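Local coordinates for UPF0045 protein MJ1052 (Methanocaldococcus jannaschii, PDB 2EPI) that is of unknown function but, as a tetrameric member of the UPF0045 family related to thiamine-binding proteins, may bind thiamine or a similar small molecule, at residues Phe3-Val8 / Gly51-Ile56; Lys34-Lys39 / Leu57-Glu62; Glu10-Pro15 / Val75-Ile80; Lys27-Val32 / Lys61-Thr66; Ser23-Lys28 / Asn69-Val74. All coordinates share one frame; numbering follows the deposited sequence.

Interaction 1. Residues Phe3-Val8 / Gly51-Ile56; sequences FMRKVV and GDLDEI
Residues 3-8 and 51-56 run antiparallel over a short bridge, K6 and D52 forming a non-hydrogen-bonded pair and V7 and G51 the hydrogen-bonded one, with V7 N to G51 O at 3.0 Å and G51 N to V7 O at 3.2 Å. The pairing ends as segment 51-56 turns into helix 53-68, and here L53 N still reaches back to R5 O. D52 sits at the N-cap and divides its carboxylate between two jobs. D52 CG stands anti to the backbone N (chi1 178°), on the side of the carbonyl carbon. D52 OD1 accepts from R5 N at 2.9 Å through its anti lone pair, and D52 OD2 caps E55 N at 3.2 Å. The sulfur of M4 leans on the same residue, M4 SD lying 3.8 Å from D52 CB. R5 and L53 point the same way side by side, and L53 CD2 rests 3.6 Å from R5 CZ, over the centre of one guanidinium face. The charged end of R5 is salt-bridged to E82 and also bonds S65 of the second subunit. Inward, V7 CG2 meets I56 CD1 at 3.6 Å. The arrangement is a strand-to-helix corner with an aspartate N-cap, here tied to the start of strand 6-16 of the antiparallel sheet.

Interaction 2. Residues Lys34-Lys39 / Leu57-Glu62; sequences KKYDLK and LKAFKE
E62 receives two donors from the loop after helix 23-33, one on each carboxylate oxygen. K35 NZ forms a salt bridge to OE2 of E62 at 2.7 Å, arriving on the syn side, 27° out of the carboxylate plane. Y36 OH donates to OE1 of E62 at 2.6 Å, nearly along the C-O axis and in the plane of the ring. A water also donates to that OE1 and accepts a weak bond from K35 NZ, so that water, K35 NZ and the two carboxylate oxygens form a small circuit with one weak link. The ring and carboxylate planes stand 83° apart. Meanwhile A59 CB lies over the centre of one tyrosine face, a CH-pi contact 3.7 Å from the Y36 centroid, and L38 CD1 touches the same methyl. K58 NZ turns elsewhere, to a salt bridge with E55. A leucine in place of Y36 would probably leave E62 OE1 without its hydroxyl donor and A59 without its aromatic cover. With a lysine, a phenol and a water around it, the E62 carboxylate is probably stabilised as the anion.

Interaction 3. Residues Glu10-Pro15 / Val75-Ile80; sequences EVSIIP and VSSLKI
Two neighbouring strands of the four-stranded antiparallel sheet, 6-16 and 73-83, pair here in unbroken register, E10 opposite K79 through I14 opposite V75. The axes of segments 10-15 and 75-80 approach to 4.7 Å, their directions 175° apart. Six backbone hydrogen bonds join the hydrogen-bonded pairs E10-K79, S12-S77 and I14-V75; S77 N to S12 O, at 2.8 Å, is nearly straight at 172°. V11, I13, S76 and L78 share the face covered by helices 23-33 and 53-68. There V11 CG2 meets L78 CD1 at 3.6 Å, and S76 OG, hydrogen-bonded to H64, lies 3.4 Å from I13 CG2. Strand 73-83 also pairs antiparallel with a strand of the second subunit, which carries the sheet across the interface. On the other face, one water donates to E10 OE1 and accepts a weak bond from K79 NZ, bridging charged atoms E10 OE1 and K79 NZ that stand 5.2 Å apart. A second water accepts from S77 OG at 2.7 Å and donates to V75 O at 2.9 Å and to S12 O at 3.2 Å.

Interaction 4. Residues Lys27-Val32 / Lys61-Thr66; sequences KKAIEV and KEAHST
E62 and V32 meet across two helices that run nearly antiparallel, their short axes 8.6 Å apart at closest and crossing at 151°. E62 comes first along 61-66: E62 CG, anti to the backbone N (chi1 176°), lies 3.4 Å from V32 CG1, so the valine packs against the aliphatic part of a side chain whose carboxylate is bound by K35 and Y36. One residue on, A63 lets the backbones approach closely. A63 CB lies 4.0 Å from A29 CB, and A29 CA and A63 CA are 4.6 Å apart, a small-on-small contact. S65 turns its hydroxyl back to K61 O, which also accepts from S65 N on the opposite face of its plane. T66 repeats this a residue later. Its OG1 bonds to E62 O, with T66 N reaching the same oxygen from the other face, and T66 OG1 itself lies 3.5 Å from V32 CG2 as the two side chains slide past each other in opposite directions. K28 NZ then donates to T66 O at 3.2 Å from above the carbonyl plane, adding to its salt bridge with D70. Both alanines also touch I13 of strand 6-16, which places the helix pair 23-33 and 53-68 side by side on one face of the sheet, while K61, H64 and S65 reach the second subunit.

Interaction 5. Residues Ser23-Lys28 / Asn69-Val74; sequences SKYVKK and NDVDRV
K28 and D70 reach toward each other tip to tip, and the lysine side chain can be followed outward to that meeting. From CB, its CG stands anti to the backbone N (chi1 -160°), and the rest of the chain is extended. K28 CD and CE both pass 3.8 Å from D70 OD2 before K28 NZ closes on that oxygen at 2.7 Å, a salt bridge made on the syn side, 27° out of the carboxylate plane. The ammonium has a second acceptor in T66 O, so it joins helix 23-33 both to the end of helix 53-68 and to the connection that follows. That connection, 69-72, leads from helix 53-68 into strand 73-83, the strand that continues the sheet into the second subunit. A methionine in place of K28 would probably leave the D70 carboxylate without its positive partner and T66 O without this donor. D70 OD1 meanwhile accepts from N69 ND2 at 3.0 Å, from above the carboxylate plane. One turn earlier on the helix, Y25 lays its ring beside the same connection. V71 CG1 lies over one face, 4.0 Å from Y25 CZ, and D70 CB approaches Y25 CE1 at 3.6 Å; P15 and V67 also touch this tyrosine.

Helix 53-68 carries interactions 1, 2 and 4 in order from its start; the centres of interactions 1 and 2 are about 10 Å apart, and those of interactions 2 and 4 about 8 Å. Interaction 5 follows where the chain leaves this helix for strand 73-83, its centre about 8 Å from that of interaction 4, with which it shares K27 and K28. Interactions 1 and 5 thus fall on opposite sides of the chain's centre, their centres about 25 Å apart. Interaction 3 pairs two strands of the sheet against which the helices lie and touches all four others; along the chain, its segments enclose those of interactions 2, 4 and 5. The contacts thus follow helix 53-68 from its start to its exit and join it to the sheet and to helix 23-33, and all five touch the second subunit.

Interaction 1. Residues Phe3-Val8 / Gly51-Ile56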
# COMPACT_ATOMS: atom_id res chain seq x y z
N PHE A 3 -2.62 14.73 24.99
CA PHE A 3 -1.75 13.57 24.98
C PHE A 3 -2.35 12.43 24.18
O PHE A 3 -1.91 11.28 24.29
CB PHE A 3 -1.46 13.12 26.42
CG PHE A 3 -0.66 14.11 27.21
CD1 PHE A 3 0.64 14.43 26.84
CD2 PHE A 3 -1.23 14.77 28.29
CE1 PHE A 3 1.37 15.39 27.53
CE2 PHE A 3 -0.51 15.73 29.00
CZ PHE A 3 0.80 16.04 28.62
N MET A 4 -3.36 12.75 23.38
CA MET A 4 -4.02 11.75 22.55
C MET A 4 -4.56 12.30 21.24
O MET A 4 -5.53 13.05 21.21
CB MET A 4 -5.16 11.07 23.32
CG MET A 4 -6.01 10.15 22.45
SD MET A 4 -5.04 8.92 21.53
CE MET A 4 -4.93 7.61 22.74
N ARG A 5 -3.89 11.92 20.16
CA ARG A 5 -4.30 12.30 18.82
C ARG A 5 -4.60 10.94 18.20
O ARG A 5 -3.75 10.35 17.54
CB ARG A 5 -3.15 12.98 18.07
CG ARG A 5 -3.48 13.32 16.64
CD ARG A 5 -2.34 14.03 15.94
NE ARG A 5 -2.61 14.15 14.51
CZ ARG A 5 -1.79 14.74 13.64
NH1 ARG A 5 -0.64 15.27 14.05
NH2 ARG A 5 -2.13 14.80 12.36
N LYS A 6 -5.81 10.45 18.44
CA LYS A 6 -6.21 9.13 17.97
C LYS A 6 -6.43 8.97 16.47
O LYS A 6 -7.02 9.83 15.80
CB LYS A 6 -7.47 8.68 18.72
CG LYS A 6 -7.88 7.25 18.43
CD LYS A 6 -9.05 6.80 19.29
CE LYS A 6 -8.66 6.73 20.76
NZ LYS A 6 -9.79 6.23 21.61
N VAL A 7 -5.93 7.86 15.95
CA VAL A 7 -6.06 7.51 14.54
C VAL A 7 -6.18 5.99 14.43
O VAL A 7 -5.93 5.28 15.39
CB VAL A 7 -4.82 7.94 13.71
CG1 VAL A 7 -4.57 9.43 13.88
CG2 VAL A 7 -3.60 7.14 14.14
N VAL A 8 -6.58 5.52 13.26
CA VAL A 8 -6.66 4.08 13.01
C VAL A 8 -5.59 3.84 11.96
O VAL A 8 -5.40 4.67 11.07
CB VAL A 8 -8.03 3.66 12.43
CG1 VAL A 8 -8.05 2.16 12.20
CG2 VAL A 8 -9.14 4.06 13.38
N GLY A 51 -4.95 4.21 18.25
CA GLY A 51 -4.29 4.89 19.34
C GLY A 51 -3.65 6.19 18.90
O GLY A 51 -3.91 6.67 17.80
N ASP A 52 -2.80 6.75 19.77
CA ASP A 52 -2.11 8.00 19.48
C ASP A 52 -1.17 7.88 18.28
O ASP A 52 -0.45 6.89 18.15
CB ASP A 52 -1.31 8.45 20.71
CG ASP A 52 -0.53 9.72 20.45
OD1 ASP A 52 -1.17 10.80 20.35
OD2 ASP A 52 0.71 9.64 20.34
N LEU A 53 -1.18 8.89 17.42
CA LEU A 53 -0.34 8.88 16.22
C LEU A 53 1.14 8.69 16.51
O LEU A 53 1.81 7.91 15.84
CB LEU A 53 -0.56 10.15 15.40
CG LEU A 53 0.27 10.30 14.12
CD1 LEU A 53 0.10 9.08 13.23
CD2 LEU A 53 -0.16 11.56 13.38
N ASP A 54 1.66 9.41 17.51
CA ASP A 54 3.07 9.28 17.83
C ASP A 54 3.40 7.88 18.35
O ASP A 54 4.46 7.33 18.04
CB ASP A 54 3.50 10.34 18.85
CG ASP A 54 3.43 11.74 18.29
OD1 ASP A 54 3.77 11.92 17.10
OD2 ASP A 54 3.04 12.67 19.03
N GLU A 55 2.50 7.30 19.14
CA GLU A 55 2.75 5.96 19.66
C GLU A 55 2.76 4.95 18.52
O GLU A 55 3.56 4.01 18.53
CB GLU A 55 1.70 5.58 20.70
CG GLU A 55 1.80 6.41 21.98
CD GLU A 55 3.19 6.36 22.59
OE1 GLU A 55 3.64 5.26 22.96
OE2 GLU A 55 3.84 7.43 22.70
N ILE A 56 1.88 5.14 17.54
CA ILE A 56 1.82 4.22 16.41
C ILE A 56 3.09 4.34 15.57
O ILE A 56 3.61 3.34 15.08
CB ILE A 56 0.57 4.49 15.54
CG1 ILE A 56 -0.67 3.93 16.26
CG2 ILE A 56 0.72 3.85 14.16
CD1 ILE A 56 -1.98 4.20 15.55

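Interaction 2. Residues Lys34-Lys39 / Leu57-Glu62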
# COMPACT_ATOMS: atom_id res chain seq x y z
N LYS A 34 2.08 -4.79 21.28
CA LYS A 34 1.46 -4.97 22.59
C LYS A 34 2.19 -4.25 23.71
O LYS A 34 1.74 -4.25 24.85
CB LYS A 34 1.35 -6.47 22.91
CG LYS A 34 0.40 -7.21 21.98
CD LYS A 34 0.26 -8.67 22.38
CE LYS A 34 -0.86 -9.35 21.60
NZ LYS A 34 -0.64 -9.27 20.13
N LYS A 35 3.32 -3.62 23.39
CA LYS A 35 4.08 -2.87 24.39
C LYS A 35 3.66 -1.41 24.40
O LYS A 35 4.13 -0.62 25.23
CB LYS A 35 5.58 -2.95 24.11
CG LYS A 35 6.17 -4.35 24.24
CD LYS A 35 7.69 -4.29 24.38
CE LYS A 35 8.33 -3.61 23.18
NZ LYS A 35 9.81 -3.48 23.34
N TYR A 36 2.80 -1.04 23.47
CA TYR A 36 2.31 0.34 23.38
C TYR A 36 0.84 0.39 23.77
O TYR A 36 0.16 -0.63 23.75
CB TYR A 36 2.50 0.88 21.96
CG TYR A 36 3.94 1.03 21.56
CD1 TYR A 36 4.71 -0.09 21.22
CD2 TYR A 36 4.56 2.27 21.56
CE1 TYR A 36 6.06 0.04 20.89
CE2 TYR A 36 5.91 2.41 21.24
CZ TYR A 36 6.65 1.29 20.90
OH TYR A 36 7.98 1.43 20.58
N ASP A 37 0.37 1.58 24.12
CA ASP A 37 -1.02 1.76 24.52
C ASP A 37 -1.90 1.86 23.28
O ASP A 37 -2.44 2.92 22.96
CB ASP A 37 -1.15 3.02 25.39
CG ASP A 37 -2.55 3.22 25.92
OD1 ASP A 37 -3.27 2.21 26.12
OD2 ASP A 37 -2.94 4.38 26.15
N LEU A 38 -2.04 0.73 22.59
CA LEU A 38 -2.82 0.66 21.36
C LEU A 38 -3.73 -0.55 21.35
O LEU A 38 -3.45 -1.56 21.99
CB LEU A 38 -1.88 0.53 20.16
CG LEU A 38 -0.67 1.46 20.03
CD1 LEU A 38 0.35 0.85 19.08
CD2 LEU A 38 -1.14 2.84 19.55
N LYS A 39 -4.84 -0.43 20.61
CA LYS A 39 -5.75 -1.55 20.42
C LYS A 39 -5.14 -2.26 19.21
O LYS A 39 -4.81 -1.61 18.22
CB LYS A 39 -7.17 -1.06 20.09
CG LYS A 39 -7.92 -0.48 21.28
CD LYS A 39 -9.42 -0.40 21.00
CE LYS A 39 -10.20 0.04 22.23
NZ LYS A 39 -9.82 1.41 22.66
N LEU A 57 3.59 5.56 15.42
CA LEU A 57 4.81 5.78 14.65
C LEU A 57 5.99 5.10 15.34
O LEU A 57 6.82 4.46 14.68
CB LEU A 57 5.08 7.28 14.49
CG LEU A 57 4.10 7.98 13.55
CD1 LEU A 57 4.23 9.49 13.69
CD2 LEU A 57 4.36 7.55 12.12
N LYS A 58 6.07 5.23 16.66
CA LYS A 58 7.15 4.61 17.42
C LYS A 58 7.02 3.09 17.35
O LYS A 58 8.01 2.38 17.21
CB LYS A 58 7.09 5.02 18.90
CG LYS A 58 7.25 6.51 19.18
CD LYS A 58 7.08 6.74 20.68
CE LYS A 58 6.97 8.21 21.04
NZ LYS A 58 6.66 8.36 22.49
N ALA A 59 5.79 2.60 17.48
CA ALA A 59 5.54 1.16 17.43
C ALA A 59 5.90 0.62 16.06
O ALA A 59 6.47 -0.46 15.93
CB ALA A 59 4.07 0.86 17.75
N PHE A 60 5.56 1.39 15.03
CA PHE A 60 5.86 1.00 13.66
C PHE A 60 7.37 0.87 13.49
O PHE A 60 7.86 -0.14 12.98
CB PHE A 60 5.32 2.05 12.69
CG PHE A 60 5.72 1.82 11.26
CD1 PHE A 60 5.29 0.69 10.57
CD2 PHE A 60 6.52 2.75 10.60
CE1 PHE A 60 5.64 0.49 9.24
CE2 PHE A 60 6.88 2.55 9.26
CZ PHE A 60 6.43 1.42 8.59
N LYS A 61 8.11 1.89 13.92
CA LYS A 61 9.55 1.85 13.79
C LYS A 61 10.16 0.66 14.53
O LYS A 61 11.04 -0.03 14.01
CB LYS A 61 10.18 3.14 14.31
CG LYS A 61 11.68 3.19 14.10
CD LYS A 61 12.30 4.41 14.78
CE LYS A 61 13.80 4.42 14.60
NZ LYS A 61 14.44 5.54 15.35
N GLU A 62 9.69 0.41 15.75
CA GLU A 62 10.25 -0.70 16.51
C GLU A 62 9.94 -2.05 15.88
O GLU A 62 10.80 -2.93 15.84
CB GLU A 62 9.77 -0.66 17.97
CG GLU A 62 10.24 -1.86 18.79
CD GLU A 62 10.01 -1.71 20.28
OE1 GLU A 62 9.16 -0.90 20.69
OE2 GLU A 62 10.67 -2.44 21.05
O HOH W 1 9.22 -0.22 23.27

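Interaction 3. Residues Glu10-Pro15 / Val75-Ile80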
# COMPACT_ATOMS: atom_id res chain seq x y z
N GLU A 10 -2.93 0.68 9.74
CA GLU A 10 -2.67 -0.71 9.41
C GLU A 10 -1.20 -0.85 9.09
O GLU A 10 -0.63 -0.03 8.37
CB GLU A 10 -3.52 -1.18 8.23
CG GLU A 10 -3.31 -2.67 7.93
CD GLU A 10 -4.30 -3.22 6.92
OE1 GLU A 10 -4.50 -2.57 5.87
OE2 GLU A 10 -4.87 -4.31 7.17
N VAL A 11 -0.59 -1.89 9.64
CA VAL A 11 0.83 -2.13 9.43
C VAL A 11 1.08 -3.52 8.89
O VAL A 11 0.43 -4.48 9.29
CB VAL A 11 1.62 -1.99 10.75
CG1 VAL A 11 3.08 -2.40 10.53
CG2 VAL A 11 1.53 -0.55 11.27
N SER A 12 2.01 -3.63 7.95
CA SER A 12 2.39 -4.93 7.42
C SER A 12 3.90 -4.87 7.26
O SER A 12 4.45 -3.86 6.82
CB SER A 12 1.71 -5.21 6.08
OG SER A 12 2.21 -4.37 5.05
N ILE A 13 4.56 -5.95 7.63
CA ILE A 13 6.01 -6.01 7.54
C ILE A 13 6.37 -7.24 6.72
O ILE A 13 5.94 -8.36 7.03
CB ILE A 13 6.64 -6.11 8.93
CG1 ILE A 13 6.24 -4.88 9.75
CG2 ILE A 13 8.15 -6.22 8.82
CD1 ILE A 13 6.51 -5.00 11.22
N ILE A 14 7.13 -7.02 5.66
CA ILE A 14 7.55 -8.10 4.79
C ILE A 14 9.05 -8.31 4.90
O ILE A 14 9.83 -7.46 4.48
CB ILE A 14 7.23 -7.81 3.32
CG1 ILE A 14 5.73 -7.59 3.13
CG2 ILE A 14 7.71 -8.97 2.45
CD1 ILE A 14 5.37 -7.14 1.73
N PRO A 15 9.47 -9.42 5.51
CA PRO A 15 10.92 -9.62 5.60
C PRO A 15 11.38 -10.34 4.34
O PRO A 15 10.69 -11.23 3.84
CB PRO A 15 11.07 -10.48 6.85
CG PRO A 15 9.85 -11.33 6.80
CD PRO A 15 8.75 -10.37 6.37
N VAL A 75 10.65 -4.74 4.13
CA VAL A 75 9.81 -3.73 3.49
C VAL A 75 8.59 -3.60 4.41
O VAL A 75 7.80 -4.54 4.54
CB VAL A 75 9.35 -4.15 2.09
CG1 VAL A 75 8.42 -3.07 1.50
CG2 VAL A 75 10.57 -4.32 1.18
N SER A 76 8.46 -2.46 5.07
CA SER A 76 7.36 -2.25 6.01
C SER A 76 6.40 -1.16 5.57
O SER A 76 6.82 -0.12 5.06
CB SER A 76 7.92 -1.92 7.39
OG SER A 76 8.72 -2.99 7.87
N SER A 77 5.10 -1.40 5.77
CA SER A 77 4.08 -0.45 5.35
C SER A 77 3.22 0.04 6.51
O SER A 77 2.79 -0.75 7.35
CB SER A 77 3.17 -1.09 4.29
OG SER A 77 3.90 -1.56 3.17
N LEU A 78 2.99 1.35 6.55
CA LEU A 78 2.16 1.98 7.58
C LEU A 78 1.12 2.84 6.87
O LEU A 78 1.45 3.66 6.02
CB LEU A 78 3.00 2.87 8.50
CG LEU A 78 2.22 3.79 9.47
CD1 LEU A 78 1.41 2.96 10.47
CD2 LEU A 78 3.21 4.69 10.22
N LYS A 79 -0.15 2.63 7.20
CA LYS A 79 -1.20 3.44 6.60
C LYS A 79 -1.97 4.08 7.74
O LYS A 79 -2.38 3.39 8.67
CB LYS A 79 -2.14 2.57 5.76
CG LYS A 79 -3.23 3.38 5.07
CD LYS A 79 -4.07 2.50 4.16
CE LYS A 79 -3.28 2.00 2.97
NZ LYS A 79 -4.09 1.04 2.15
N ILE A 80 -2.15 5.40 7.67
CA ILE A 80 -2.87 6.13 8.70
C ILE A 80 -4.16 6.69 8.15
O ILE A 80 -4.19 7.23 7.04
CB ILE A 80 -2.03 7.33 9.22
CG1 ILE A 80 -0.71 6.84 9.80
CG2 ILE A 80 -2.83 8.10 10.27
CD1 ILE A 80 -0.85 5.83 10.90
O HOH W 2 -2.95 -0.88 4.36
O HOH W 3 5.09 -3.97 3.66

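Interaction 4. Residues Lys27-Val32 / Lys61-Thr66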
# COMPACT_ATOMS: atom_id res chain seq x y z
N LYS A 27 5.06 -12.53 13.94
CA LYS A 27 4.68 -12.70 15.34
C LYS A 27 5.48 -11.75 16.22
O LYS A 27 4.94 -11.13 17.13
CB LYS A 27 4.95 -14.15 15.76
CG LYS A 27 4.67 -14.46 17.22
CD LYS A 27 5.05 -15.90 17.54
CE LYS A 27 6.53 -16.15 17.27
NZ LYS A 27 6.93 -17.55 17.56
N LYS A 28 6.77 -11.64 15.93
CA LYS A 28 7.67 -10.77 16.68
C LYS A 28 7.17 -9.32 16.64
O LYS A 28 7.15 -8.63 17.66
CB LYS A 28 9.08 -10.86 16.10
CG LYS A 28 10.18 -10.42 17.04
CD LYS A 28 11.55 -10.64 16.40
CE LYS A 28 12.68 -10.35 17.38
NZ LYS A 28 14.00 -10.25 16.70
N ALA A 29 6.78 -8.87 15.45
CA ALA A 29 6.29 -7.51 15.26
C ALA A 29 5.03 -7.27 16.08
O ALA A 29 4.88 -6.23 16.72
CB ALA A 29 6.02 -7.25 13.79
N ILE A 30 4.11 -8.23 16.04
CA ILE A 30 2.87 -8.12 16.78
C ILE A 30 3.14 -7.96 18.28
O ILE A 30 2.50 -7.15 18.95
CB ILE A 30 1.97 -9.35 16.55
CG1 ILE A 30 1.48 -9.36 15.10
CG2 ILE A 30 0.81 -9.34 17.53
CD1 ILE A 30 0.67 -10.59 14.74
N GLU A 31 4.09 -8.72 18.80
CA GLU A 31 4.42 -8.63 20.21
C GLU A 31 4.91 -7.23 20.57
O GLU A 31 4.70 -6.75 21.68
CB GLU A 31 5.48 -9.67 20.58
CG GLU A 31 4.95 -11.09 20.57
CD GLU A 31 3.74 -11.26 21.46
OE1 GLU A 31 3.87 -11.05 22.69
OE2 GLU A 31 2.65 -11.59 20.94
N VAL A 32 5.57 -6.57 19.63
CA VAL A 32 6.06 -5.22 19.88
C VAL A 32 4.87 -4.27 20.06
O VAL A 32 4.87 -3.44 20.96
CB VAL A 32 6.95 -4.72 18.71
CG1 VAL A 32 7.15 -3.22 18.82
CG2 VAL A 32 8.29 -5.44 18.75
N LYS A 61 8.11 1.89 13.92
CA LYS A 61 9.55 1.85 13.79
C LYS A 61 10.16 0.66 14.53
O LYS A 61 11.04 -0.03 14.01
CB LYS A 61 10.18 3.14 14.31
CG LYS A 61 11.68 3.19 14.10
CD LYS A 61 12.30 4.41 14.78
CE LYS A 61 13.80 4.42 14.60
NZ LYS A 61 14.44 5.54 15.35
N GLU A 62 9.69 0.41 15.75
CA GLU A 62 10.25 -0.70 16.51
C GLU A 62 9.94 -2.05 15.88
O GLU A 62 10.80 -2.93 15.84
CB GLU A 62 9.77 -0.66 17.97
CG GLU A 62 10.24 -1.86 18.79
CD GLU A 62 10.01 -1.71 20.28
OE1 GLU A 62 9.16 -0.90 20.69
OE2 GLU A 62 10.67 -2.44 21.05
N ALA A 63 8.71 -2.20 15.38
CA ALA A 63 8.31 -3.46 14.75
C ALA A 63 9.17 -3.73 13.53
O ALA A 63 9.69 -4.83 13.34
CB ALA A 63 6.84 -3.39 14.35
N HIS A 64 9.32 -2.71 12.69
CA HIS A 64 10.14 -2.82 11.49
C HIS A 64 11.57 -3.20 11.88
O HIS A 64 12.15 -4.14 11.33
CB HIS A 64 10.14 -1.48 10.75
CG HIS A 64 11.19 -1.36 9.69
ND1 HIS A 64 11.07 -1.93 8.45
CD2 HIS A 64 12.38 -0.72 9.69
CE1 HIS A 64 12.14 -1.65 7.72
NE2 HIS A 64 12.95 -0.92 8.46
N SER A 65 12.13 -2.47 12.85
CA SER A 65 13.49 -2.70 13.30
C SER A 65 13.72 -4.07 13.93
O SER A 65 14.78 -4.66 13.77
CB SER A 65 13.90 -1.61 14.30
OG SER A 65 13.71 -0.32 13.73
N THR A 66 12.72 -4.56 14.66
CA THR A 66 12.83 -5.85 15.31
C THR A 66 12.98 -6.97 14.29
O THR A 66 13.76 -7.91 14.49
CB THR A 66 11.60 -6.13 16.19
OG1 THR A 66 11.39 -5.03 17.09
CG2 THR A 66 11.82 -7.37 17.01

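Interaction 5. Residues Ser23-Lys28 / Asn69-Val74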
# COMPACT_ATOMS: atom_id res chain seq x y z
N SER A 23 6.30 -16.15 9.27
CA SER A 23 5.39 -16.02 10.40
C SER A 23 6.11 -15.72 11.71
O SER A 23 5.59 -15.01 12.56
CB SER A 23 4.56 -17.30 10.55
OG SER A 23 5.40 -18.42 10.80
N LYS A 24 7.32 -16.25 11.85
CA LYS A 24 8.09 -16.03 13.07
C LYS A 24 8.36 -14.54 13.28
O LYS A 24 8.30 -14.05 14.40
CB LYS A 24 9.41 -16.80 12.99
CG LYS A 24 9.94 -17.27 14.34
CD LYS A 24 11.09 -18.25 14.17
CE LYS A 24 11.34 -19.04 15.45
NZ LYS A 24 11.72 -18.18 16.61
N TYR A 25 8.64 -13.84 12.19
CA TYR A 25 8.93 -12.41 12.27
C TYR A 25 7.66 -11.58 12.40
O TYR A 25 7.64 -10.54 13.06
CB TYR A 25 9.72 -11.98 11.04
CG TYR A 25 10.97 -12.81 10.84
CD1 TYR A 25 11.97 -12.83 11.82
CD2 TYR A 25 11.14 -13.59 9.71
CE1 TYR A 25 13.10 -13.62 11.67
CE2 TYR A 25 12.28 -14.39 9.54
CZ TYR A 25 13.25 -14.39 10.53
OH TYR A 25 14.37 -15.18 10.38
N VAL A 26 6.59 -12.05 11.77
CA VAL A 26 5.30 -11.37 11.84
C VAL A 26 4.84 -11.39 13.29
O VAL A 26 4.30 -10.42 13.81
CB VAL A 26 4.25 -12.08 10.96
CG1 VAL A 26 2.89 -11.42 11.10
CG2 VAL A 26 4.70 -12.07 9.50
N LYS A 27 5.06 -12.53 13.94
CA LYS A 27 4.68 -12.70 15.34
C LYS A 27 5.48 -11.75 16.22
O LYS A 27 4.94 -11.13 17.13
CB LYS A 27 4.95 -14.15 15.76
CG LYS A 27 4.67 -14.46 17.22
CD LYS A 27 5.05 -15.90 17.54
CE LYS A 27 6.53 -16.15 17.27
NZ LYS A 27 6.93 -17.55 17.56
N LYS A 28 6.77 -11.64 15.93
CA LYS A 28 7.67 -10.77 16.68
C LYS A 28 7.17 -9.32 16.64
O LYS A 28 7.15 -8.63 17.66
CB LYS A 28 9.08 -10.86 16.10
CG LYS A 28 10.18 -10.42 17.04
CD LYS A 28 11.55 -10.64 16.40
CE LYS A 28 12.68 -10.35 17.38
NZ LYS A 28 14.00 -10.25 16.70
N ASN A 69 16.34 -6.93 12.55
CA ASN A 69 17.41 -7.43 13.39
C ASN A 69 17.83 -8.83 12.97
O ASN A 69 19.00 -9.20 13.10
CB ASN A 69 16.97 -7.47 14.86
CG ASN A 69 18.08 -7.96 15.78
OD1 ASN A 69 19.04 -7.23 16.05
ND2 ASN A 69 17.96 -9.19 16.26
N ASP A 70 16.89 -9.61 12.43
CA ASP A 70 17.16 -10.98 12.03
C ASP A 70 17.31 -11.26 10.53
O ASP A 70 17.69 -12.37 10.16
CB ASP A 70 16.08 -11.91 12.60
CG ASP A 70 15.86 -11.71 14.08
OD1 ASP A 70 16.85 -11.53 14.82
OD2 ASP A 70 14.69 -11.74 14.52
N VAL A 71 17.02 -10.28 9.69
CA VAL A 71 17.15 -10.47 8.24
C VAL A 71 17.89 -9.28 7.62
O VAL A 71 18.02 -8.23 8.25
CB VAL A 71 15.78 -10.62 7.55
CG1 VAL A 71 15.13 -11.93 7.97
CG2 VAL A 71 14.88 -9.44 7.91
N ASP A 72 18.37 -9.45 6.39
CA ASP A 72 19.11 -8.38 5.72
C ASP A 72 18.25 -7.26 5.14
O ASP A 72 18.74 -6.16 4.92
CB ASP A 72 19.98 -8.93 4.59
CG ASP A 72 21.15 -9.75 5.09
OD1 ASP A 72 21.69 -9.44 6.17
OD2 ASP A 72 21.54 -10.70 4.38
N ARG A 73 16.97 -7.53 4.89
CA ARG A 73 16.11 -6.52 4.30
C ARG A 73 14.66 -6.68 4.70
O ARG A 73 14.15 -7.80 4.78
CB ARG A 73 16.23 -6.58 2.78
CG ARG A 73 15.42 -5.55 2.02
CD ARG A 73 15.70 -5.67 0.53
NE ARG A 73 14.92 -4.74 -0.28
CZ ARG A 73 14.90 -4.75 -1.61
NH1 ARG A 73 15.62 -5.64 -2.28
NH2 ARG A 73 14.14 -3.88 -2.26
N VAL A 74 14.00 -5.56 4.95
CA VAL A 74 12.59 -5.56 5.35
C VAL A 74 11.84 -4.43 4.64
O VAL A 74 12.34 -3.31 4.56
CB VAL A 74 12.45 -5.33 6.87
CG1 VAL A 74 10.97 -5.28 7.25
CG2 VAL A 74 13.17 -6.42 7.63